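Local coordinates for protein putative mandelate racemase (Bordetella bronchiseptica, PDB 3OZY) that is of unknown function but, as a magnesium-binding member of the enolase superfamily that binds m-xylarate, probably acts on an acid sugar, at residues L130-H135 with L318-H324; N32-I36 with D331-L337; A64-I69 with A106-V110. All coordinates share one frame; numbering follows the deposited sequence. Where two conformers were deposited one is given.

Interaction 1 (L130-H135 with L318-H324); sequences LGGKFH and LVAASPH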
ATOM      1  N   LEU A 130      17.351 -14.962  17.984  1.00  8.54           N
ATOM      2  CA  LEU A 130      17.956 -14.377  16.785  1.00  8.06           C
ATOM      3  C   LEU A 130      19.467 -14.501  16.754  1.00  9.35           C
ATOM      4  O   LEU A 130      20.143 -13.769  16.023  1.00 12.45           O
ATOM      5  CB  LEU A 130      17.570 -12.901  16.684  1.00  9.65           C
ATOM      6  CG  LEU A 130      16.071 -12.631  16.725  1.00 10.08           C
ATOM      7  CD1 LEU A 130      15.818 -11.129  16.615  1.00 12.56           C
ATOM      8  CD2 LEU A 130      15.339 -13.395  15.634  1.00 11.34           C
ATOM      9  N   GLY A 131      20.014 -15.408  17.555  1.00  9.09           N
ATOM     10  CA  GLY A 131      21.448 -15.623  17.568  1.00  8.97           C
ATOM     11  C   GLY A 131      22.167 -14.869  18.672  1.00  8.30           C
ATOM     12  O   GLY A 131      23.392 -14.855  18.719  1.00  8.44           O
ATOM     13  N   GLY A 132      21.408 -14.241  19.564  1.00  8.28           N
ATOM     14  CA  GLY A 132      21.995 -13.516  20.682  1.00  9.35           C
ATOM     15  C   GLY A 132      22.520 -12.137  20.313  1.00  9.15           C
ATOM     16  O   GLY A 132      22.403 -11.683  19.167  1.00 10.03           O
ATOM     17  N   LYS A 133      23.115 -11.457  21.283  1.00  9.42           N
ATOM     18  CA  LYS A 133      23.550 -10.088  21.050  1.00  8.36           C
ATOM     19  C   LYS A 133      24.756 -10.001  20.132  1.00  8.70           C
ATOM     20  O   LYS A 133      25.633 -10.870  20.156  1.00  9.74           O
ATOM     21  CB  LYS A 133      23.876  -9.396  22.374  1.00  9.98           C
ATOM     22  CG  LYS A 133      22.655  -9.190  23.250  1.00 11.48           C
ATOM     23  CD  LYS A 133      23.017  -8.578  24.599  1.00 13.07           C
ATOM     24  CE  LYS A 133      21.738  -8.343  25.381  1.00 16.14           C
ATOM     25  NZ  LYS A 133      21.968  -7.689  26.705  1.00 20.34           N
ATOM     26  N   PHE A 134      24.769  -8.958  19.305  1.00  8.49           N
ATOM     27  CA  PHE A 134      26.003  -8.423  18.759  1.00  8.92           C
ATOM     28  C   PHE A 134      26.500  -7.293  19.673  1.00  9.80           C
ATOM     29  O   PHE A 134      27.661  -7.263  20.069  1.00 11.20           O
ATOM     30  CB  PHE A 134      25.802  -7.867  17.344  1.00  9.35           C
ATOM     31  CG  PHE A 134      27.013  -7.146  16.825  1.00 11.16           C
ATOM     32  CD1 PHE A 134      28.002  -7.831  16.132  1.00 12.07           C
ATOM     33  CD2 PHE A 134      27.191  -5.795  17.081  1.00 12.09           C
ATOM     34  CE1 PHE A 134      29.132  -7.172  15.683  1.00 15.13           C
ATOM     35  CE2 PHE A 134      28.321  -5.129  16.631  1.00 14.53           C
ATOM     36  CZ  PHE A 134      29.292  -5.823  15.933  1.00 14.30           C
ATOM     37  N   HIS A 135      25.602  -6.364  19.997  1.00  9.05           N
ATOM     38  CA  HIS A 135      25.940  -5.216  20.833  1.00 10.17           C
ATOM     39  C   HIS A 135      25.864  -5.605  22.302  1.00 10.65           C
ATOM     40  O   HIS A 135      24.928  -5.241  23.007  1.00 12.04           O
ATOM     41  CB  HIS A 135      24.996  -4.054  20.525  1.00 10.85           C
ATOM     42  CG  HIS A 135      25.138  -3.524  19.133  1.00  9.96           C
ATOM     43  ND1 HIS A 135      26.189  -2.717  18.753  1.00 10.70           N
ATOM     44  CD2 HIS A 135      24.375  -3.701  18.026  1.00 10.48           C
ATOM     45  CE1 HIS A 135      26.066  -2.415  17.472  1.00 13.20           C
ATOM     46  NE2 HIS A 135      24.973  -2.996  17.009  1.00 10.86           N
ATOM     47  N   LEU A 318      15.998  -6.878  17.679  1.00  8.10           N
ATOM     48  CA  LEU A 318      16.699  -7.103  16.420  1.00  8.64           C
ATOM     49  C   LEU A 318      17.976  -6.281  16.337  1.00  8.18           C
ATOM     50  O   LEU A 318      19.016  -6.778  15.911  1.00  8.45           O
ATOM     51  CB  LEU A 318      15.804  -6.777  15.229  1.00  8.27           C
ATOM     52  CG  LEU A 318      14.841  -7.887  14.830  1.00  9.62           C
ATOM     53  CD1 LEU A 318      13.882  -8.262  15.962  1.00 11.98           C
ATOM     54  CD2 LEU A 318      14.065  -7.480  13.584  1.00 15.72           C
ATOM     55  N   VAL A 319      17.894  -5.015  16.736  1.00  7.47           N
ATOM     56  CA  VAL A 319      19.059  -4.142  16.690  1.00  7.92           C
ATOM     57  C   VAL A 319      20.174  -4.663  17.593  1.00  8.64           C
ATOM     58  O   VAL A 319      21.346  -4.668  17.207  1.00  9.60           O
ATOM     59  CB  VAL A 319      18.670  -2.695  17.041  1.00  6.98           C
ATOM     60  CG1 VAL A 319      19.900  -1.826  17.290  1.00  7.72           C
ATOM     61  CG2 VAL A 319      17.797  -2.127  15.924  1.00  8.23           C
ATOM     62  N   ALA A 320      19.811  -5.122  18.788  1.00  8.55           N
ATOM     63  CA  ALA A 320      20.813  -5.657  19.709  1.00  9.77           C
ATOM     64  C   ALA A 320      21.564  -6.851  19.104  1.00  9.93           C
ATOM     65  O   ALA A 320      22.752  -7.054  19.378  1.00  9.29           O
ATOM     66  CB  ALA A 320      20.155  -6.047  21.022  1.00 10.35           C
ATOM     67  N   ALA A 321      20.857  -7.628  18.288  1.00  9.28           N
ATOM     68  CA  ALA A 321      21.404  -8.843  17.681  1.00  9.88           C
ATOM     69  C   ALA A 321      22.159  -8.588  16.377  1.00 10.44           C
ATOM     70  O   ALA A 321      22.853  -9.476  15.874  1.00 12.78           O
ATOM     71  CB  ALA A 321      20.281  -9.853  17.443  1.00  9.13           C
ATOM     72  N   SER A 322      22.032  -7.375  15.846  0.76 10.03           N
ATOM     73  CA  SER A 322      22.571  -7.049  14.526  0.76 11.44           C
ATOM     74  C   SER A 322      23.928  -6.345  14.570  0.76 10.42           C
ATOM     75  O   SER A 322      24.143  -5.452  15.388  0.76 10.48           O
ATOM     76  CB  SER A 322      21.581  -6.169  13.762  0.76 11.54           C
ATOM     77  OG  SER A 322      22.204  -5.615  12.613  0.76 10.44           O
ATOM     78  N   PRO A 323      24.845  -6.728  13.668  1.00 11.06           N
ATOM     79  CA  PRO A 323      26.156  -6.072  13.588  1.00 10.92           C
ATOM     80  C   PRO A 323      26.115  -4.658  12.998  1.00 10.30           C
ATOM     81  O   PRO A 323      27.144  -3.986  12.961  1.00 13.17           O
ATOM     82  CB  PRO A 323      26.947  -6.995  12.653  1.00 12.77           C
ATOM     83  CG  PRO A 323      25.915  -7.605  11.798  1.00 18.62           C
ATOM     84  CD  PRO A 323      24.759  -7.871  12.743  1.00 15.67           C
ATOM     85  N   HIS A 324      24.960  -4.183  12.552  1.00  9.10           N
ATOM     86  CA  HIS A 324      24.899  -2.814  12.051  1.00  9.63           C
ATOM     87  C   HIS A 324      25.270  -1.817  13.138  1.00 10.36           C
ATOM     88  O   HIS A 324      24.954  -2.036  14.301  1.00  9.87           O
ATOM     89  CB  HIS A 324      23.499  -2.491  11.540  1.00  7.98           C
ATOM     90  CG  HIS A 324      23.155  -3.182  10.261  1.00  7.19           C
ATOM     91  ND1 HIS A 324      23.789  -2.892   9.072  1.00  8.38           N
ATOM     92  CD2 HIS A 324      22.258  -4.159   9.989  1.00  8.62           C
ATOM     93  CE1 HIS A 324      23.293  -3.661   8.118  1.00  8.23           C
ATOM     94  NE2 HIS A 324      22.370  -4.444   8.648  1.00  7.78           N
TER

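Interaction 2 (N32-I36 with D331-L337); sequences NRQMI and DITHNDL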
ATOM      1  N   ASN A  32      -3.300  12.767  19.549  1.00  8.19           N
ATOM      2  CA  ASN A  32      -3.376  11.721  20.564  1.00  8.74           C
ATOM      3  C   ASN A  32      -2.433  10.612  20.160  1.00  7.91           C
ATOM      4  O   ASN A  32      -2.389  10.265  18.983  1.00 10.61           O
ATOM      5  CB  ASN A  32      -4.798  11.160  20.692  1.00  9.27           C
ATOM      6  CG  ASN A  32      -5.787  12.193  21.180  1.00  9.85           C
ATOM      7  OD1 ASN A  32      -5.909  12.430  22.392  1.00  9.92           O
ATOM      8  ND2 ASN A  32      -6.498  12.820  20.249  1.00  9.83           N
ATOM      9  N   ARG A  33      -1.664  10.074  21.102  1.00  7.71           N
ATOM     10  CA  ARG A  33      -0.804   8.938  20.794  1.00  7.30           C
ATOM     11  C   ARG A  33      -1.622   7.655  20.899  1.00  9.43           C
ATOM     12  O   ARG A  33      -2.168   7.322  21.956  1.00  8.96           O
ATOM     13  CB  ARG A  33       0.436   8.907  21.697  1.00  7.63           C
ATOM     14  CG  ARG A  33       1.340  10.159  21.580  1.00  7.19           C
ATOM     15  CD  ARG A  33       1.722  10.506  20.118  1.00  7.10           C
ATOM     16  NE  ARG A  33       2.499   9.441  19.482  1.00  8.24           N
ATOM     17  CZ  ARG A  33       3.818   9.314  19.567  1.00  7.78           C
ATOM     18  NH1 ARG A  33       4.553  10.193  20.238  1.00  8.89           N
ATOM     19  NH2 ARG A  33       4.414   8.298  18.959  1.00  8.12           N
ATOM     20  N   GLN A  34      -1.725   6.951  19.780  1.00  7.73           N
ATOM     21  CA  GLN A  34      -2.606   5.800  19.678  1.00  7.21           C
ATOM     22  C   GLN A  34      -1.845   4.560  19.244  1.00  8.06           C
ATOM     23  O   GLN A  34      -0.714   4.640  18.753  1.00  8.59           O
ATOM     24  CB  GLN A  34      -3.721   6.087  18.669  1.00  8.30           C
ATOM     25  CG  GLN A  34      -4.510   7.354  18.997  1.00  8.43           C
ATOM     26  CD  GLN A  34      -5.748   7.545  18.135  1.00  9.40           C
ATOM     27  OE1 GLN A  34      -5.813   7.106  16.983  1.00 10.11           O
ATOM     28  NE2 GLN A  34      -6.741   8.220  18.693  1.00  9.34           N
ATOM     29  N   MET A  35      -2.490   3.411  19.412  1.00  8.33           N
ATOM     30  CA  MET A  35      -1.946   2.153  18.919  1.00  7.55           C
ATOM     31  C   MET A  35      -3.027   1.098  18.912  1.00  8.33           C
ATOM     32  O   MET A  35      -4.085   1.252  19.536  1.00  9.14           O
ATOM     33  CB  MET A  35      -0.807   1.657  19.816  1.00  8.54           C
ATOM     34  CG  MET A  35      -1.275   1.176  21.191  1.00  9.84           C
ATOM     35  SD  MET A  35       0.062   0.613  22.262  1.00  9.30           S
ATOM     36  CE  MET A  35       0.552  -0.881  21.401  1.00  8.75           C
ATOM     37  N   ILE A  36      -2.754   0.031  18.174  1.00  8.04           N
ATOM     38  CA  ILE A  36      -3.426  -1.240  18.377  1.00  7.77           C
ATOM     39  C   ILE A  36      -2.496  -2.145  19.167  1.00  8.19           C
ATOM     40  O   ILE A  36      -1.335  -2.326  18.800  1.00  8.37           O
ATOM     41  CB  ILE A  36      -3.713  -1.941  17.035  1.00  8.09           C
ATOM     42  CG1 ILE A  36      -4.821  -1.227  16.269  1.00  9.82           C
ATOM     43  CG2 ILE A  36      -4.068  -3.413  17.265  1.00 11.17           C
ATOM     44  CD1 ILE A  36      -6.207  -1.378  16.886  1.00 11.26           C
ATOM     45  N   ASP A 331      11.732   7.585  21.030  1.00  7.32           N
ATOM     46  CA  ASP A 331      10.721   8.643  21.142  1.00  8.24           C
ATOM     47  C   ASP A 331      10.803   9.328  22.504  1.00  8.57           C
ATOM     48  O   ASP A 331      10.545   8.688  23.532  1.00  8.60           O
ATOM     49  CB  ASP A 331       9.346   7.967  20.982  1.00  7.06           C
ATOM     50  CG  ASP A 331       8.153   8.919  21.040  1.00  7.87           C
ATOM     51  OD1 ASP A 331       8.290  10.120  21.344  1.00  8.24           O
ATOM     52  OD2 ASP A 331       7.035   8.418  20.763  1.00  8.46           O
ATOM     53  N   ILE A 332      11.140  10.621  22.505  1.00  7.60           N
ATOM     54  CA  ILE A 332      11.207  11.400  23.752  1.00  8.90           C
ATOM     55  C   ILE A 332      10.074  12.412  23.884  1.00  8.32           C
ATOM     56  O   ILE A 332      10.066  13.235  24.810  1.00  9.25           O
ATOM     57  CB  ILE A 332      12.590  12.088  23.970  1.00  8.49           C
ATOM     58  CG1 ILE A 332      13.047  12.927  22.757  1.00  8.84           C
ATOM     59  CG2 ILE A 332      13.635  11.040  24.312  1.00 10.16           C
ATOM     60  CD1 ILE A 332      12.095  14.013  22.299  1.00  9.93           C
ATOM     61  N   THR A 333       9.114  12.359  22.968  1.00  7.91           N
ATOM     62  CA  THR A 333       7.966  13.260  23.025  1.00  7.68           C
ATOM     63  C   THR A 333       6.950  12.752  24.053  1.00  8.13           C
ATOM     64  O   THR A 333       7.080  11.642  24.566  1.00  9.24           O
ATOM     65  CB  THR A 333       7.291  13.432  21.633  1.00  7.08           C
ATOM     66  OG1 THR A 333       6.592  12.232  21.273  1.00  7.93           O
ATOM     67  CG2 THR A 333       8.330  13.745  20.569  1.00  9.19           C
ATOM     68  N   HIS A 334       5.933  13.554  24.347  1.00  8.54           N
ATOM     69  CA  HIS A 334       4.926  13.127  25.310  1.00  8.39           C
ATOM     70  C   HIS A 334       4.130  11.936  24.785  1.00  8.05           C
ATOM     71  O   HIS A 334       3.412  12.057  23.800  1.00  8.72           O
ATOM     72  CB  HIS A 334       3.967  14.269  25.630  1.00  9.30           C
ATOM     73  CG  HIS A 334       2.971  13.906  26.678  1.00  9.69           C
ATOM     74  ND1 HIS A 334       3.087  14.321  27.988  1.00 13.27           N
ATOM     75  CD2 HIS A 334       1.875  13.114  26.626  1.00  9.92           C
ATOM     76  CE1 HIS A 334       2.086  13.820  28.691  1.00 15.64           C
ATOM     77  NE2 HIS A 334       1.336  13.087  27.888  1.00 11.74           N
ATOM     78  N   ASN A 335       4.234  10.800  25.462  1.00  8.12           N
ATOM     79  CA  ASN A 335       3.622   9.579  24.954  1.00  8.85           C
ATOM     80  C   ASN A 335       3.427   8.552  26.057  1.00  8.16           C
ATOM     81  O   ASN A 335       4.363   7.858  26.443  1.00  8.97           O
ATOM     82  CB  ASN A 335       4.499   8.999  23.834  1.00  8.76           C
ATOM     83  CG  ASN A 335       3.854   7.833  23.134  1.00  7.48           C
ATOM     84  OD1 ASN A 335       2.804   7.341  23.547  1.00  8.21           O
ATOM     85  ND2 ASN A 335       4.485   7.375  22.053  1.00  8.61           N
ATOM     86  N   ASP A 336       2.199   8.456  26.562  1.00  8.27           N
ATOM     87  CA  ASP A 336       1.898   7.490  27.612  1.00  9.67           C
ATOM     88  C   ASP A 336       2.154   6.050  27.175  1.00  9.46           C
ATOM     89  O   ASP A 336       2.378   5.175  28.010  1.00  8.99           O
ATOM     90  CB  ASP A 336       0.451   7.618  28.089  1.00  9.91           C
ATOM     91  CG  ASP A 336       0.180   8.915  28.818  1.00 12.72           C
ATOM     92  OD1 ASP A 336       1.139   9.546  29.326  1.00 14.47           O
ATOM     93  OD2 ASP A 336      -1.016   9.283  28.880  1.00 14.91           O
ATOM     94  N   LEU A 337       2.117   5.794  25.869  1.00  8.11           N
ATOM     95  CA  LEU A 337       2.393   4.449  25.373  1.00  8.88           C
ATOM     96  C   LEU A 337       3.870   4.069  25.489  1.00  9.30           C
ATOM     97  O   LEU A 337       4.228   2.895  25.336  1.00 11.15           O
ATOM     98  CB  LEU A 337       1.893   4.285  23.939  1.00  9.76           C
ATOM     99  CG  LEU A 337       0.409   4.592  23.740  1.00 10.11           C
ATOM    100  CD1 LEU A 337       0.088   4.569  22.253  1.00 10.92           C
ATOM    101  CD2 LEU A 337      -0.493   3.635  24.526  1.00 10.69           C
TER
HETATM  102  O   HOH W   1       3.898  12.908  21.274  1.00  8.72           O

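Interaction 3 (A64-I69 with A106-V110); sequences AIEDVI and AMSGV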
ATOM      1  N   ALA A  64      -8.555  -5.104   9.754  1.00  7.78           N
ATOM      2  CA  ALA A  64      -7.580  -5.883   9.000  1.00  8.96           C
ATOM      3  C   ALA A  64      -7.007  -7.018   9.840  1.00  8.91           C
ATOM      4  O   ALA A  64      -6.830  -8.135   9.359  1.00  9.63           O
ATOM      5  CB  ALA A  64      -6.464  -4.984   8.501  1.00  9.11           C
ATOM      6  N   ILE A  65      -6.704  -6.731  11.099  1.00  8.28           N
ATOM      7  CA  ILE A  65      -6.085  -7.717  11.966  1.00  8.50           C
ATOM      8  C   ILE A  65      -7.063  -8.828  12.370  1.00 10.01           C
ATOM      9  O   ILE A  65      -6.757 -10.017  12.233  1.00  9.32           O
ATOM     10  CB  ILE A  65      -5.457  -7.041  13.198  1.00  8.68           C
ATOM     11  CG1 ILE A  65      -4.246  -6.209  12.755  1.00  8.94           C
ATOM     12  CG2 ILE A  65      -5.054  -8.089  14.242  1.00  9.77           C
ATOM     13  CD1 ILE A  65      -3.737  -5.231  13.813  1.00  9.73           C
ATOM     14  N   GLU A  66      -8.243  -8.449  12.841  1.00 10.51           N
ATOM     15  CA  GLU A  66      -9.189  -9.443  13.344  1.00  9.84           C
ATOM     16  C   GLU A  66      -9.916 -10.224  12.246  1.00 10.28           C
ATOM     17  O   GLU A  66     -10.182 -11.421  12.403  1.00 10.83           O
ATOM     18  CB  GLU A  66     -10.212  -8.778  14.279  1.00  8.93           C
ATOM     19  CG  GLU A  66      -9.574  -8.212  15.540  1.00 10.05           C
ATOM     20  CD  GLU A  66     -10.564  -7.627  16.533  1.00 13.55           C
ATOM     21  OE1 GLU A  66     -11.769  -7.527  16.211  1.00 14.21           O
ATOM     22  OE2 GLU A  66     -10.123  -7.262  17.643  1.00 11.17           O
ATOM     23  N   ASP A  67     -10.210  -9.565  11.131  1.00  9.41           N
ATOM     24  CA  ASP A  67     -11.171 -10.110  10.170  1.00 10.34           C
ATOM     25  C   ASP A  67     -10.607 -10.396   8.778  1.00 11.13           C
ATOM     26  O   ASP A  67     -11.278 -11.030   7.955  1.00 11.38           O
ATOM     27  CB  ASP A  67     -12.376  -9.171  10.068  1.00 11.26           C
ATOM     28  CG  ASP A  67     -13.049  -8.952  11.403  1.00 14.91           C
ATOM     29  OD1 ASP A  67     -13.516  -9.942  12.004  1.00 20.58           O
ATOM     30  OD2 ASP A  67     -13.095  -7.794  11.862  1.00 15.50           O
ATOM     31  N   VAL A  68      -9.395  -9.926   8.499  1.00  9.40           N
ATOM     32  CA  VAL A  68      -8.734 -10.254   7.241  1.00  9.38           C
ATOM     33  C   VAL A  68      -7.569 -11.197   7.520  1.00 10.10           C
ATOM     34  O   VAL A  68      -7.521 -12.307   6.995  1.00 10.41           O
ATOM     35  CB  VAL A  68      -8.274  -8.995   6.475  1.00  9.99           C
ATOM     36  CG1 VAL A  68      -7.608  -9.386   5.158  1.00  9.54           C
ATOM     37  CG2 VAL A  68      -9.461  -8.081   6.196  1.00 10.90           C
ATOM     38  N   ILE A  69      -6.647 -10.783   8.379  1.00  8.99           N
ATOM     39  CA  ILE A  69      -5.518 -11.623   8.734  1.00  8.93           C
ATOM     40  C   ILE A  69      -5.925 -12.752   9.692  1.00 10.52           C
ATOM     41  O   ILE A  69      -5.569 -13.913   9.477  1.00 10.86           O
ATOM     42  CB  ILE A  69      -4.393 -10.775   9.356  1.00  9.44           C
ATOM     43  CG1 ILE A  69      -3.872  -9.771   8.323  1.00  8.91           C
ATOM     44  CG2 ILE A  69      -3.290 -11.670   9.901  1.00  9.88           C
ATOM     45  CD1 ILE A  69      -3.033  -8.635   8.932  1.00 11.49           C
ATOM     46  N   ALA A 106      -0.405  -3.990   9.512  1.00  6.70           N
ATOM     47  CA  ALA A 106      -1.238  -4.935  10.261  1.00  8.89           C
ATOM     48  C   ALA A 106      -0.562  -6.307  10.409  1.00  7.45           C
ATOM     49  O   ALA A 106      -0.504  -6.871  11.507  1.00  8.86           O
ATOM     50  CB  ALA A 106      -2.624  -5.070   9.601  1.00  8.70           C
ATOM     51  N   MET A 107      -0.028  -6.830   9.307  1.00  7.12           N
ATOM     52  CA  MET A 107       0.701  -8.103   9.333  1.00  8.93           C
ATOM     53  C   MET A 107       1.863  -8.030  10.301  1.00  7.47           C
ATOM     54  O   MET A 107       2.221  -9.018  10.955  1.00  8.02           O
ATOM     55  CB  MET A 107       1.308  -8.428   7.961  1.00 10.86           C
ATOM     56  CG  MET A 107       0.368  -8.961   6.925  1.00 10.83           C
ATOM     57  SD  MET A 107       1.320  -9.515   5.499  1.00 10.65           S
ATOM     58  CE  MET A 107       2.187 -10.940   6.171  1.00 10.63           C
ATOM     59  N   SER A 108       2.505  -6.867  10.329  1.00  7.02           N
ATOM     60  CA  SER A 108       3.676  -6.662  11.165  1.00  7.00           C
ATOM     61  C   SER A 108       3.350  -6.804  12.643  1.00  6.85           C
ATOM     62  O   SER A 108       4.104  -7.412  13.396  1.00  7.62           O
ATOM     63  CB  SER A 108       4.266  -5.275  10.929  1.00  7.92           C
ATOM     64  OG  SER A 108       4.614  -5.073   9.570  1.00  7.29           O
ATOM     65  N   GLY A 109       2.223  -6.228  13.050  1.00  6.92           N
ATOM     66  CA  GLY A 109       1.773  -6.316  14.433  1.00  7.44           C
ATOM     67  C   GLY A 109       1.506  -7.757  14.841  1.00  6.96           C
ATOM     68  O   GLY A 109       1.874  -8.194  15.938  1.00  7.37           O
ATOM     69  N   VAL A 110       0.880  -8.508  13.934  1.00  7.64           N
ATOM     70  CA  VAL A 110       0.590  -9.918  14.176  1.00  8.09           C
ATOM     71  C   VAL A 110       1.874 -10.748  14.210  1.00  8.05           C
ATOM     72  O   VAL A 110       2.058 -11.608  15.080  1.00  8.09           O
ATOM     73  CB  VAL A 110      -0.384 -10.451  13.112  1.00  8.14           C
ATOM     74  CG1 VAL A 110      -0.507 -11.983  13.183  1.00 10.63           C
ATOM     75  CG2 VAL A 110      -1.748  -9.762  13.256  1.00 10.25           C
TER

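Interaction 1 (L130-H135 with L318-H324)
Leu130 and Leu318 meet methyl to methyl, CD1 to CD1 at 3.5 Å, where the loop after helix 126-129 runs over the C-terminal end of helix 309-321 of the beta-alpha barrel. A Schellman motif, with Gly131 at its C-prime position, closes the earlier helix. Leu288 of helix 284-296 packs on Leu130, and Ile284 and Ala287 of that helix pack on Leu318. Gly132 then brings its O to 3.3 Å from Ala321 CB. Lys133 passes the helix end with its backbone, while its extended chain leads away to a hydrogen bond with Gln354. The next two amides share one acceptor: Ala320 O takes Phe134 N at 2.8 Å and His135 N at 3.0 Å. With CG anti to N (chi1 172°), Phe134 lays a ring face on Pro323 in a CH-pi contact, the proline CA standing 3.5 Å from the ring centroid and 9° off its normal. Phe134 CD2 in turn lies over the face of the His135 imidazole. That second ring is pinned at its edge, where His135 NE2 donates to His324 O at 2.9 Å, the oxygen only 3° out of the ring plane.

Interaction 2 (N32-I36 with D331-L337)
Arg33 CB, on strand 32-42 of the N-terminal capping domain, lies 3.4 Å from Asn335 OD1 in the loop that follows barrel strand 328-331, so the contact joins the two domains of the enolase fold. One atom further out, Arg33 CG sits 3.6 Å from His334 O. The chain then bends twice, at chi2 (-51°) and chi3 (-62°), and this curl brings the guanidinium over the Asn335 amide, the two side chains crossing at about a right angle with the planes of the flat groups 40° apart. Asn335 ND2 comes over one guanidinium face, offset toward the rim and 3.2 Å from Arg33 CZ. Both groups are donors there, and ND2 spends its hydrogens on Asp331 OD2 and Asn307 O. At the tip, Arg33 NH1 forms a salt bridge to the syn lone pair of Asp331 OD2 at 3.1 Å, tilted from the guanidinium plane; NH2 adds a weak bond to the same oxygen. Arg33 NH1 also donates to a water at 3.0 Å, which passes a hydrogen on to His334 O. The carboxylate is set for this from its other oxygen: Asp331 OD1 accepts Thr333 N, making an Asx turn, and Thr333 OG1 as well. A second Asx turn, Leu337 N to Asn335 OD1, precedes the leucine contact, in which Leu337 CD1 touches the Arg33 backbone and packs 3.8 Å from Met35 CG.

Interaction 3 (A64-I69 with A106-V110)
Ala106 points its methyl at the face of helix 58-73 formed by Ala64, Ile65 and Ile69, in an almost perpendicular helix-helix crossing within the N-terminal capping domain. The short axes of 64-69 and 106-110 pass 9.9 Å apart at a signed angle of -95°, and the contact is entirely apolar. Ile65 CG1 and Ile69 CD1 each lie 3.7 Å from Ala106 CB, and Ala64 CB completes the cluster at 4.0 Å. The isoleucines, four residues apart, share one conformation, with CG1 anti to the carbonyl carbon. In Ile69 (chi1 -63°, chi2 164°) the extended branch reaches the other helix through CD1, whereas in Ile65 it is CG1 that touches Ala106 and CD1 goes on to Ile36. The CG2 branches serve a second partner. Val110, one turn on from Ala106, runs past both isoleucines in the opposite direction, and its CG2 meets Ile65 CG2 at 3.8 Å and Ile69 CG2 at a looser 4.2 Å. Behind this layer, Ile65 also touches Val8 and Ala10 of strand 5-16, so helix 58-73 lies between the sheet and helix 102-122, while Met107 turns away to Trp85, Val88 and Val93 of helix 81-97. A pi-type turn widens helix 58-73 here, Ala64 O accepting both Val68 N and Ile69 N. Ile69 CD1 stops 3.5 Å from the backbone N of Met107.

How the interactions relate
Interactions 2 and 3 share the capping domain's sheet and helix layer and touch directly: Ile36 CG2 packs 3.9 Å from Ile65 CD1, although the centres of the two interactions are 21 Å apart. Interaction 2 ties that domain to the barrel, whereas interaction 3 holds the domain's helices together. Interaction 1 stands apart, its centre about 26 Å from that of interaction 2 and 27 Å from that of interaction 3, where loop 130-135 meets the barrel's helix 309-321. The Asp331 side chain is about 11 Å from a magnesium ion, probably the one bound by Asp201, Glu227 and Glu254; the Met107 side chain is about 9 Å from another, probably that at His86 and His90.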